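Side-chain contacts in L-ornithine 5-monooxygenase (Pseudomonas aeruginosa, PDB 3S5W), which catalyses the FAD- and NADPH-dependent hydroxylation of L-ornithine to N(5)-hydroxyornithine, the first step in building hydroxamate siderophores such as pyoverdin: residues Val36-Ser41 against Ser144-Glu149; Leu62-Gln67 against Leu165-Arg170; Arg182-Ser187 against Gln382-Leu387. All coordinates share one frame; numbering follows the deposited sequence.

Contact 1 of 3, residues Val36-Ser41 against Ser144-Glu149. With FAD (flavin-adenine dinucleotide), chain C; PO4 (phosphate ion), chain D.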
# COMPACT_ATOMS: atom_id res chain seq x y z
N VAL A 36 10.16 6.80 -8.97
CA VAL A 36 10.15 5.37 -8.78
C VAL A 36 8.71 5.00 -8.39
O VAL A 36 8.25 5.37 -7.28
CB VAL A 36 11.11 4.95 -7.67
CG1 VAL A 36 11.14 3.43 -7.55
CG2 VAL A 36 12.50 5.53 -7.91
N GLY A 37 8.04 4.29 -9.29
CA GLY A 37 6.64 3.87 -9.14
C GLY A 37 5.67 4.80 -9.84
O GLY A 37 5.91 6.01 -9.98
N PHE A 38 4.57 4.23 -10.32
CA PHE A 38 3.48 5.04 -10.85
C PHE A 38 2.17 4.53 -10.26
O PHE A 38 1.20 4.28 -10.98
CB PHE A 38 3.46 5.03 -12.39
CG PHE A 38 2.77 6.25 -12.99
CD1 PHE A 38 3.00 7.53 -12.44
CD2 PHE A 38 1.92 6.14 -14.08
CE1 PHE A 38 2.41 8.67 -12.98
CE2 PHE A 38 1.31 7.28 -14.65
CZ PHE A 38 1.56 8.55 -14.08
N GLY A 39 2.17 4.33 -8.94
CA GLY A 39 0.92 4.08 -8.20
C GLY A 39 0.25 5.41 -7.86
O GLY A 39 0.69 6.49 -8.31
N PRO A 40 -0.81 5.37 -7.02
CA PRO A 40 -1.55 6.57 -6.67
C PRO A 40 -0.70 7.77 -6.25
O PRO A 40 -1.01 8.88 -6.66
CB PRO A 40 -2.47 6.10 -5.52
CG PRO A 40 -2.73 4.63 -5.83
CD PRO A 40 -1.48 4.13 -6.57
N SER A 41 0.36 7.55 -5.47
CA SER A 41 1.17 8.70 -5.04
C SER A 41 1.74 9.48 -6.24
O SER A 41 1.66 10.70 -6.30
CB SER A 41 2.31 8.26 -4.12
OG SER A 41 1.80 7.94 -2.84
N SER A 144 4.87 8.01 -18.49
CA SER A 144 5.02 6.76 -17.78
C SER A 144 5.88 5.77 -18.56
O SER A 144 5.87 5.77 -19.78
CB SER A 144 3.64 6.16 -17.49
OG SER A 144 3.00 5.83 -18.70
N ARG A 145 6.64 4.94 -17.84
CA ARG A 145 7.34 3.81 -18.44
C ARG A 145 7.02 2.59 -17.63
O ARG A 145 7.56 2.42 -16.54
CB ARG A 145 8.86 4.06 -18.46
CG ARG A 145 9.27 5.32 -19.23
CD ARG A 145 9.17 5.10 -20.75
NE ARG A 145 9.64 6.28 -21.46
CZ ARG A 145 8.89 7.32 -21.83
NH1 ARG A 145 7.57 7.37 -21.57
NH2 ARG A 145 9.46 8.33 -22.48
N TYR A 146 6.16 1.73 -18.17
CA TYR A 146 5.86 0.44 -17.52
C TYR A 146 6.84 -0.67 -17.84
O TYR A 146 7.60 -0.57 -18.82
CB TYR A 146 4.45 -0.01 -17.85
CG TYR A 146 3.40 0.93 -17.30
CD1 TYR A 146 3.10 0.95 -15.91
CD2 TYR A 146 2.72 1.82 -18.14
CE1 TYR A 146 2.14 1.83 -15.40
CE2 TYR A 146 1.75 2.71 -17.63
CZ TYR A 146 1.47 2.70 -16.27
OH TYR A 146 0.51 3.56 -15.80
N GLY A 147 6.84 -1.71 -17.01
CA GLY A 147 7.78 -2.83 -17.11
C GLY A 147 9.24 -2.46 -16.83
O GLY A 147 10.14 -3.09 -17.39
N GLU A 148 9.48 -1.45 -16.00
CA GLU A 148 10.83 -1.02 -15.66
C GLU A 148 10.98 -0.97 -14.15
O GLU A 148 10.31 -0.16 -13.48
CB GLU A 148 11.10 0.37 -16.22
CG GLU A 148 11.20 0.44 -17.75
CD GLU A 148 12.04 1.61 -18.23
OE1 GLU A 148 12.99 1.99 -17.52
OE2 GLU A 148 11.75 2.15 -19.32
N GLU A 149 11.85 -1.84 -13.63
CA GLU A 149 12.18 -1.85 -12.22
C GLU A 149 13.43 -1.02 -11.98
O GLU A 149 14.49 -1.30 -12.59
CB GLU A 149 12.40 -3.29 -11.74
CG GLU A 149 12.79 -3.40 -10.26
CD GLU A 149 13.01 -4.81 -9.78
OE1 GLU A 149 12.99 -5.76 -10.59
OE2 GLU A 149 13.24 -4.98 -8.57
PA FAD C . 1.65 1.77 -4.36
O1A FAD C . 2.06 0.59 -3.55
O2A FAD C . 0.16 1.81 -4.74
O5B FAD C . 2.51 1.83 -5.73
C5B FAD C . 3.89 1.59 -5.69
C4B FAD C . 4.28 1.30 -7.13
O4B FAD C . 5.67 1.19 -7.18
C3B FAD C . 3.72 -0.05 -7.57
O3B FAD C . 2.91 0.12 -8.72
C2B FAD C . 4.96 -0.90 -7.87
O2B FAD C . 4.83 -1.66 -9.07
C1B FAD C . 6.02 0.15 -8.08
N9A FAD C . 7.37 -0.23 -7.70
C8A FAD C . 7.81 -0.77 -6.49
N7A FAD C . 9.17 -0.89 -6.56
C5A FAD C . 9.57 -0.41 -7.77
C6A FAD C . 10.83 -0.30 -8.36
N6A FAD C . 11.95 -0.46 -7.63
N1A FAD C . 10.91 0.23 -9.65
C2A FAD C . 9.80 0.65 -10.35
N3A FAD C . 8.54 0.54 -9.76
C4A FAD C . 8.45 0.01 -8.49
N1 FAD C . -5.50 3.02 1.06
C2 FAD C . -6.70 3.70 1.17
O2 FAD C . -6.71 4.90 1.40
N3 FAD C . -7.90 3.04 1.01
C4 FAD C . -7.95 1.70 0.73
O4 FAD C . -9.05 1.16 0.55
C4X FAD C . -6.73 0.99 0.64
N5 FAD C . -6.74 -0.37 0.38
C5X FAD C . -5.55 -1.07 0.30
C6 FAD C . -5.57 -2.45 0.03
C7 FAD C . -4.39 -3.17 -0.05
C7M FAD C . -4.50 -4.65 -0.33
C8 FAD C . -3.18 -2.52 0.15
C8M FAD C . -1.87 -3.24 0.07
C9 FAD C . -3.14 -1.16 0.41
C9A FAD C . -4.32 -0.40 0.47
N10 FAD C . -4.31 0.97 0.73
C10 FAD C . -5.51 1.66 0.83
C1' FAD C . -3.04 1.72 0.99
C2' FAD C . -2.17 1.95 -0.27
O2' FAD C . -0.84 2.06 0.25
C3' FAD C . -2.58 3.25 -0.94
O3' FAD C . -3.97 3.25 -1.32
C4' FAD C . -1.76 3.51 -2.23
O4' FAD C . -1.77 2.34 -3.03
C5' FAD C . -0.32 4.04 -1.99
O5' FAD C . 0.14 4.56 -3.23
P FAD C . 1.70 4.58 -3.65
O1P FAD C . 1.72 5.04 -5.08
O2P FAD C . 2.42 5.41 -2.62
O3P FAD C . 2.14 3.05 -3.53
P PO4 D . 13.02 7.16 -22.67
O1 PO4 D . 12.21 8.43 -22.75
O2 PO4 D . 14.13 7.40 -21.67
O3 PO4 D . 13.57 6.85 -24.05
O4 PO4 D . 12.19 5.96 -22.25
O HOH W 1 -0.02 3.40 -13.34
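Phe38 meets Ser144 and Tyr146 from within the glycine-rich turn of the FAD-binding Rossmann unit, where strand 30-36 gives way to helix 40-56. Tyr146 OH comes in at the ring edge, near its plane, 3.4 Å from Phe38 CD2, and Ser144 CB rests obliquely 3.8 Å from the same carbon. With CG swung anti to its backbone N (chi1 -156°), the ring leaves the turn on the protein side, while the backbone of Gly37 and Gly39 runs close against the cofactor. The flat apolar ring of Phe38 fills the space beside helix 126-137 and the ring of Phe63, tilted only about 20° from it; Ser144 is small enough to bring its CB up to CD2 and CE2.

Tyrosine suits its place because it has an apolar ring to pack and a hydroxyl to bond: water 1 donates to Phe38 O at 2.8 Å and also pairs with Tyr146 OH, bridging the two segments where no direct bond does. Gly37 brings its CA within 3.5 Å of FAD O4B, and its backbone angles suit a residue with no side chain; Gly39 serves as N-cap. Just beyond, Ser41 N donates to FAD O1P at 2.9 Å and Ser41 OG to O2P at 2.6 Å. Away from Phe38, Arg145 lays the edge of its guanidinium against a phosphate ion, probably from the crystallisation liquor, with NE donating to O4 over 2.7 Å.

The chemistry therefore divides by direction. Phe38 turns an apolar ring into the protein, its peptide oxygen is satisfied through water, and the amide and hydroxyl at the start of the helix grip the pyrophosphate, whose negative charge the helix end would be expected to stabilise.

Contact 2 of 3, residues Leu62-Gln67 against Leu165-Arg170. With FAD (flavin-adenine dinucleotide), chain C.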
# COMPACT_ATOMS: atom_id res chain seq x y z
N LEU A 62 9.50 11.66 -15.99
CA LEU A 62 9.20 10.23 -16.19
C LEU A 62 8.84 9.53 -14.88
O LEU A 62 9.47 9.77 -13.85
CB LEU A 62 10.40 9.48 -16.79
CG LEU A 62 10.85 9.74 -18.23
CD1 LEU A 62 12.06 8.84 -18.50
CD2 LEU A 62 9.76 9.45 -19.21
N PHE A 63 7.86 8.63 -14.95
CA PHE A 63 7.57 7.76 -13.82
C PHE A 63 7.73 6.34 -14.25
O PHE A 63 7.07 5.93 -15.20
CB PHE A 63 6.15 8.00 -13.30
CG PHE A 63 5.93 9.39 -12.81
CD1 PHE A 63 6.30 9.75 -11.50
CD2 PHE A 63 5.39 10.36 -13.66
CE1 PHE A 63 6.12 11.06 -11.06
CE2 PHE A 63 5.19 11.65 -13.21
CZ PHE A 63 5.56 12.00 -11.92
N LEU A 64 8.59 5.59 -13.58
CA LEU A 64 8.89 4.21 -13.94
C LEU A 64 8.17 3.23 -13.02
O LEU A 64 8.22 3.40 -11.79
CB LEU A 64 10.41 3.94 -13.86
CG LEU A 64 11.40 4.91 -14.51
CD1 LEU A 64 12.82 4.31 -14.51
CD2 LEU A 64 11.01 5.36 -15.90
N ASP A 65 7.48 2.25 -13.59
CA ASP A 65 6.83 1.25 -12.77
C ASP A 65 7.19 -0.13 -13.25
O ASP A 65 7.11 -0.42 -14.44
CB ASP A 65 5.30 1.43 -12.75
CG ASP A 65 4.65 0.74 -11.54
OD1 ASP A 65 4.56 -0.51 -11.53
OD2 ASP A 65 4.24 1.45 -10.59
N LYS A 66 7.55 -0.97 -12.30
CA LYS A 66 7.94 -2.33 -12.58
C LYS A 66 6.83 -3.20 -13.16
O LYS A 66 7.12 -4.21 -13.80
CB LYS A 66 8.62 -2.99 -11.38
CG LYS A 66 7.72 -3.28 -10.19
CD LYS A 66 8.53 -3.92 -9.04
CE LYS A 66 7.60 -4.32 -7.90
NZ LYS A 66 8.38 -4.99 -6.81
N GLN A 67 5.56 -2.84 -12.93
CA GLN A 67 4.46 -3.67 -13.48
C GLN A 67 4.38 -3.47 -14.98
O GLN A 67 4.42 -2.32 -15.46
CB GLN A 67 3.11 -3.31 -12.85
CG GLN A 67 3.05 -3.48 -11.34
CD GLN A 67 1.63 -3.25 -10.83
OE1 GLN A 67 0.69 -3.91 -11.27
NE2 GLN A 67 1.46 -2.28 -9.96
N LEU A 165 21.42 12.84 -10.86
CA LEU A 165 21.35 11.49 -10.37
C LEU A 165 21.24 10.56 -11.54
O LEU A 165 20.60 10.88 -12.53
CB LEU A 165 20.14 11.32 -9.41
CG LEU A 165 20.18 12.08 -8.08
CD1 LEU A 165 18.78 12.08 -7.46
CD2 LEU A 165 21.22 11.50 -7.11
N ARG A 166 21.89 9.41 -11.41
CA ARG A 166 21.80 8.36 -12.41
C ARG A 166 20.77 7.36 -11.90
O ARG A 166 20.92 6.83 -10.80
CB ARG A 166 23.15 7.64 -12.57
CG ARG A 166 24.22 8.44 -13.28
CD ARG A 166 25.67 7.91 -12.96
NE ARG A 166 25.79 6.45 -13.14
CZ ARG A 166 25.99 5.85 -14.31
NH1 ARG A 166 26.13 6.57 -15.42
NH2 ARG A 166 26.07 4.52 -14.38
N VAL A 167 19.73 7.12 -12.70
CA VAL A 167 18.71 6.16 -12.33
C VAL A 167 18.91 4.91 -13.18
O VAL A 167 18.83 4.98 -14.41
CB VAL A 167 17.26 6.75 -12.53
CG1 VAL A 167 16.19 5.72 -12.13
CG2 VAL A 167 17.09 8.08 -11.77
N ILE A 168 19.19 3.79 -12.52
CA ILE A 168 19.46 2.54 -13.20
C ILE A 168 18.23 1.63 -13.11
O ILE A 168 17.79 1.28 -12.03
CB ILE A 168 20.69 1.78 -12.57
CG1 ILE A 168 22.02 2.52 -12.78
CG2 ILE A 168 20.84 0.40 -13.21
CD1 ILE A 168 22.21 3.79 -12.05
N SER A 169 17.69 1.24 -14.26
CA SER A 169 16.54 0.36 -14.28
C SER A 169 16.76 -0.85 -15.20
O SER A 169 17.70 -0.86 -16.03
CB SER A 169 15.27 1.14 -14.67
OG SER A 169 15.32 1.65 -15.99
N ARG A 170 15.90 -1.86 -15.05
CA ARG A 170 15.95 -3.05 -15.86
C ARG A 170 14.54 -3.22 -16.45
O ARG A 170 13.55 -3.06 -15.73
CB ARG A 170 16.33 -4.26 -14.99
CG ARG A 170 16.37 -5.61 -15.76
CD ARG A 170 16.93 -6.79 -14.95
NE ARG A 170 16.10 -7.14 -13.79
CZ ARG A 170 16.53 -7.16 -12.52
NH1 ARG A 170 17.80 -6.86 -12.23
NH2 ARG A 170 15.70 -7.48 -11.54
PA FAD C . 1.65 1.77 -4.36
O1A FAD C . 2.06 0.59 -3.55
O2A FAD C . 0.16 1.81 -4.74
O5B FAD C . 2.51 1.83 -5.73
C5B FAD C . 3.89 1.59 -5.69
C4B FAD C . 4.28 1.30 -7.13
O4B FAD C . 5.67 1.19 -7.18
C3B FAD C . 3.72 -0.05 -7.57
O3B FAD C . 2.91 0.12 -8.72
C2B FAD C . 4.96 -0.90 -7.87
O2B FAD C . 4.83 -1.66 -9.07
C1B FAD C . 6.02 0.15 -8.08
N9A FAD C . 7.37 -0.23 -7.70
C8A FAD C . 7.81 -0.77 -6.49
N7A FAD C . 9.17 -0.89 -6.56
C5A FAD C . 9.57 -0.41 -7.77
C6A FAD C . 10.83 -0.30 -8.36
N6A FAD C . 11.95 -0.46 -7.63
N1A FAD C . 10.91 0.23 -9.65
C2A FAD C . 9.80 0.65 -10.35
N3A FAD C . 8.54 0.54 -9.76
C4A FAD C . 8.45 0.01 -8.49
N1 FAD C . -5.50 3.02 1.06
C2 FAD C . -6.70 3.70 1.17
O2 FAD C . -6.71 4.90 1.40
N3 FAD C . -7.90 3.04 1.01
C4 FAD C . -7.95 1.70 0.73
O4 FAD C . -9.05 1.16 0.55
C4X FAD C . -6.73 0.99 0.64
N5 FAD C . -6.74 -0.37 0.38
C5X FAD C . -5.55 -1.07 0.30
C6 FAD C . -5.57 -2.45 0.03
C7 FAD C . -4.39 -3.17 -0.05
C7M FAD C . -4.50 -4.65 -0.33
C8 FAD C . -3.18 -2.52 0.15
C8M FAD C . -1.87 -3.24 0.07
C9 FAD C . -3.14 -1.16 0.41
C9A FAD C . -4.32 -0.40 0.47
N10 FAD C . -4.31 0.97 0.73
C10 FAD C . -5.51 1.66 0.83
C1' FAD C . -3.04 1.72 0.99
C2' FAD C . -2.17 1.95 -0.27
O2' FAD C . -0.84 2.06 0.25
C3' FAD C . -2.58 3.25 -0.94
O3' FAD C . -3.97 3.25 -1.32
C4' FAD C . -1.76 3.51 -2.23
O4' FAD C . -1.77 2.34 -3.03
C5' FAD C . -0.32 4.04 -1.99
O5' FAD C . 0.14 4.56 -3.23
P FAD C . 1.70 4.58 -3.65
O1P FAD C . 1.72 5.04 -5.08
O2P FAD C . 2.42 5.41 -2.62
O3P FAD C . 2.14 3.05 -3.53
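Leu64 and Ser169 mark the nearest approach of two strands that run in broadly the same direction, with CA atoms 8.6 Å apart, a spacing too wide for backbone pairing, so that side chains fill the gap. Leu64 CD1 does the bridging. CG lies beside the backbone N (chi1 -48°) and the chain is extended at chi2, which sends CD1 outward to the other strand. It lies 3.9 Å from Ser169 OG and 4.4 Å from Val167 CG1, reaching two residues that, being two apart in strand 161-171, present the same face. Leucine is long enough to span the distance, and the branched Val167 is a compact apolar partner for its methyl. Ser169 is small, which leaves room for that methyl, and its hydroxyl is spoken for: it bonds to Glu148 OE1, itself in a salt bridge with Arg179.

Past Leu64 the chain arrives at the cofactor. Asp65 takes both hydroxyls of the adenosine ribose, FAD O2B donating to OD1 and O3B to OD2, each over 2.7 Å. The carboxylate is held in turn by the backbone amide two residues on: Gln67 N donates to the anti lone pair of OD1 at 2.9 Å and 166°, closing an Asx turn. Gln67 adds a third bond to the sugar, from NE2 to O3B at 3.1 Å. The extended chain of Lys66, the residue between these two in sequence, lies across one face of the adenine, with CD 3.9 Å from FAD C5A, its methylenes serving as apolar cover.

An acidic residue at the end of the second strand, gripping the ribose diol, is a hallmark of the Rossmann beta-alpha-beta unit of FAD-binding proteins; here the preceding leucine is backed by strands 148-158 and 161-171, an antiparallel pair linked to the same branched sheet through strand 176-181.

Contact 3 of 3, residues Arg182-Ser187 against Gln382-Leu387; sequences RALVVS and QLLEPL. With FAD (flavin-adenine dinucleotide), chain C.
Leu384 approaches strand 183-186 with its methyls foremost. Its CB stands back from the strand and touches nothing on it. CG, set anti to the carbonyl carbon (chi1 -66°), carries the branch inward, still without touching. CD1 comes within 4.7 Å of Val186 CG2. CD2 makes the real contacts, lying 4.3 Å from Leu184 CD2 and 4.4 Å from Val186 CG2, so that it rests over the pair of side chains that Leu184 and Val186 send from the same face of the strand.

Beside it, Leu383 CD2 reaches Val186 CG1 at 4.2 Å, so each valine methyl has its own leucine. Beta-branched valine fits an extended strand, whereas the longer leucines let an irregular loop reach down to it. The loop is bent by a backbone bond from Leu387 N to Leu384 O, 2.8 Å long. Leu384 also touches Leu402, and Leu383 touches Val150, whose backbone N binds FAD.

Strand 183-186 lies between strands 30-36 and 411-414, parallel to both, in the Rossmann-type FAD domain; the loop before strand 411-414 covers its face with leucines, next to strand 148-158, which pairs antiparallel with strand 161-171.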
# COMPACT_ATOMS: atom_id res chain seq x y z
N ARG A 182 17.64 15.71 -12.64
CA ARG A 182 17.88 16.76 -11.61
C ARG A 182 17.21 16.47 -10.24
O ARG A 182 17.62 17.00 -9.20
CB ARG A 182 17.42 18.15 -12.12
CG ARG A 182 17.98 18.55 -13.51
CD ARG A 182 17.49 19.92 -13.97
NE ARG A 182 18.25 20.41 -15.12
CZ ARG A 182 17.92 20.23 -16.41
NH1 ARG A 182 16.81 19.56 -16.74
NH2 ARG A 182 18.69 20.74 -17.37
N ALA A 183 16.17 15.64 -10.25
CA ALA A 183 15.36 15.39 -9.04
C ALA A 183 14.70 14.01 -9.13
O ALA A 183 14.47 13.49 -10.23
CB ALA A 183 14.30 16.48 -8.89
N LEU A 184 14.41 13.45 -7.96
CA LEU A 184 13.88 12.10 -7.83
C LEU A 184 12.71 12.09 -6.85
O LEU A 184 12.77 12.73 -5.81
CB LEU A 184 14.96 11.16 -7.29
CG LEU A 184 14.68 9.66 -7.18
CD1 LEU A 184 14.59 8.95 -8.54
CD2 LEU A 184 15.77 9.02 -6.34
N VAL A 185 11.68 11.31 -7.19
CA VAL A 185 10.61 11.07 -6.20
C VAL A 185 10.45 9.55 -6.01
O VAL A 185 10.26 8.82 -6.96
CB VAL A 185 9.30 11.85 -6.51
CG1 VAL A 185 8.72 11.45 -7.87
CG2 VAL A 185 8.23 11.64 -5.40
N VAL A 186 10.62 9.09 -4.78
CA VAL A 186 10.62 7.66 -4.47
C VAL A 186 9.27 7.25 -3.85
O VAL A 186 9.02 7.59 -2.70
CB VAL A 186 11.79 7.29 -3.51
CG1 VAL A 186 11.77 5.82 -3.20
CG2 VAL A 186 13.16 7.64 -4.16
N SER A 187 8.45 6.54 -4.61
CA SER A 187 7.09 6.13 -4.16
C SER A 187 6.79 4.66 -4.46
O SER A 187 5.86 4.36 -5.22
CB SER A 187 6.05 7.02 -4.84
OG SER A 187 6.40 8.38 -4.68
N GLN A 382 18.71 -0.68 -0.71
CA GLN A 382 19.68 -0.88 -1.78
C GLN A 382 19.47 0.19 -2.84
O GLN A 382 20.40 0.70 -3.42
CB GLN A 382 19.58 -2.25 -2.40
CG GLN A 382 20.89 -2.72 -2.95
CD GLN A 382 21.94 -2.96 -1.86
OE1 GLN A 382 21.94 -4.00 -1.23
NE2 GLN A 382 22.83 -2.00 -1.66
N LEU A 383 18.22 0.53 -3.07
CA LEU A 383 17.83 1.63 -3.93
C LEU A 383 18.61 2.92 -3.69
O LEU A 383 19.25 3.44 -4.60
CB LEU A 383 16.33 1.88 -3.76
CG LEU A 383 15.59 2.76 -4.76
CD1 LEU A 383 16.00 2.42 -6.17
CD2 LEU A 383 14.09 2.56 -4.56
N LEU A 384 18.57 3.42 -2.46
CA LEU A 384 19.25 4.65 -2.09
C LEU A 384 20.65 4.45 -1.51
O LEU A 384 21.35 5.43 -1.23
CB LEU A 384 18.38 5.49 -1.14
CG LEU A 384 17.07 6.06 -1.72
CD1 LEU A 384 16.21 6.75 -0.66
CD2 LEU A 384 17.33 7.02 -2.88
N GLU A 385 21.07 3.19 -1.36
CA GLU A 385 22.42 2.84 -0.84
C GLU A 385 23.59 3.67 -1.40
O GLU A 385 24.35 4.21 -0.61
CB GLU A 385 22.73 1.33 -0.96
CG GLU A 385 24.03 0.87 -0.24
CD GLU A 385 23.84 0.65 1.27
OE1 GLU A 385 22.94 -0.12 1.66
OE2 GLU A 385 24.60 1.25 2.07
N PRO A 386 23.72 3.81 -2.75
CA PRO A 386 24.85 4.61 -3.24
C PRO A 386 24.81 6.09 -2.83
O PRO A 386 25.75 6.82 -3.11
CB PRO A 386 24.75 4.49 -4.77
CG PRO A 386 24.00 3.24 -5.00
CD PRO A 386 22.99 3.20 -3.88
N LEU A 387 23.72 6.53 -2.20
CA LEU A 387 23.58 7.93 -1.77
C LEU A 387 23.72 8.11 -0.25
O LEU A 387 23.64 9.24 0.25
CB LEU A 387 22.25 8.54 -2.27
CG LEU A 387 22.09 8.78 -3.78
CD1 LEU A 387 20.64 9.05 -4.17
CD2 LEU A 387 22.98 9.92 -4.24
PA FAD C . 1.65 1.77 -4.36
O1A FAD C . 2.06 0.59 -3.55
O2A FAD C . 0.16 1.81 -4.74
O5B FAD C . 2.51 1.83 -5.73
C5B FAD C . 3.89 1.59 -5.69
C4B FAD C . 4.28 1.30 -7.13
O4B FAD C . 5.67 1.19 -7.18
C3B FAD C . 3.72 -0.05 -7.57
O3B FAD C . 2.91 0.12 -8.72
C2B FAD C . 4.96 -0.90 -7.87
O2B FAD C . 4.83 -1.66 -9.07
C1B FAD C . 6.02 0.15 -8.08
N9A FAD C . 7.37 -0.23 -7.70
C8A FAD C . 7.81 -0.77 -6.49
N7A FAD C . 9.17 -0.89 -6.56
C5A FAD C . 9.57 -0.41 -7.77
C6A FAD C . 10.83 -0.30 -8.36
N6A FAD C . 11.95 -0.46 -7.63
N1A FAD C . 10.91 0.23 -9.65
C2A FAD C . 9.80 0.65 -10.35
N3A FAD C . 8.54 0.54 -9.76
C4A FAD C . 8.45 0.01 -8.49
N1 FAD C . -5.50 3.02 1.06
C2 FAD C . -6.70 3.70 1.17
O2 FAD C . -6.71 4.90 1.40
N3 FAD C . -7.90 3.04 1.01
C4 FAD C . -7.95 1.70 0.73
O4 FAD C . -9.05 1.16 0.55
C4X FAD C . -6.73 0.99 0.64
N5 FAD C . -6.74 -0.37 0.38
C5X FAD C . -5.55 -1.07 0.30
C6 FAD C . -5.57 -2.45 0.03
C7 FAD C . -4.39 -3.17 -0.05
C7M FAD C . -4.50 -4.65 -0.33
C8 FAD C . -3.18 -2.52 0.15
C8M FAD C . -1.87 -3.24 0.07
C9 FAD C . -3.14 -1.16 0.41
C9A FAD C . -4.32 -0.40 0.47
N10 FAD C . -4.31 0.97 0.73
C10 FAD C . -5.51 1.66 0.83
C1' FAD C . -3.04 1.72 0.99
C2' FAD C . -2.17 1.95 -0.27
O2' FAD C . -0.84 2.06 0.25
C3' FAD C . -2.58 3.25 -0.94
O3' FAD C . -3.97 3.25 -1.32
C4' FAD C . -1.76 3.51 -2.23
O4' FAD C . -1.77 2.34 -3.03
C5' FAD C . -0.32 4.04 -1.99
O5' FAD C . 0.14 4.56 -3.23
P FAD C . 1.70 4.58 -3.65
O1P FAD C . 1.72 5.04 -5.08
O2P FAD C . 2.42 5.41 -2.62
O3P FAD C . 2.14 3.05 -3.53

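From the N terminus, strand 30-36, helix 40-56 and strand 61-65 form the beta-alpha-beta unit from which contacts 1 and 2 both start. Contact 1 closes a loop of about a hundred residues, with more helix than strand, by returning to residues 144-149. Contact 2 opens inside that loop and closes beyond it, at residues 165-170, so the two cross; Gly37 N to Leu64 O joins them directly, and their strands are neighbours in one sheet. Contact 3 follows in series. Its loop, from residues 182-187 to 382-387, takes in the second, five-stranded parallel sheet, and brings the chain back to the FAD domain, where Leu387 and Leu184 both pack on Leu165 of contact 2.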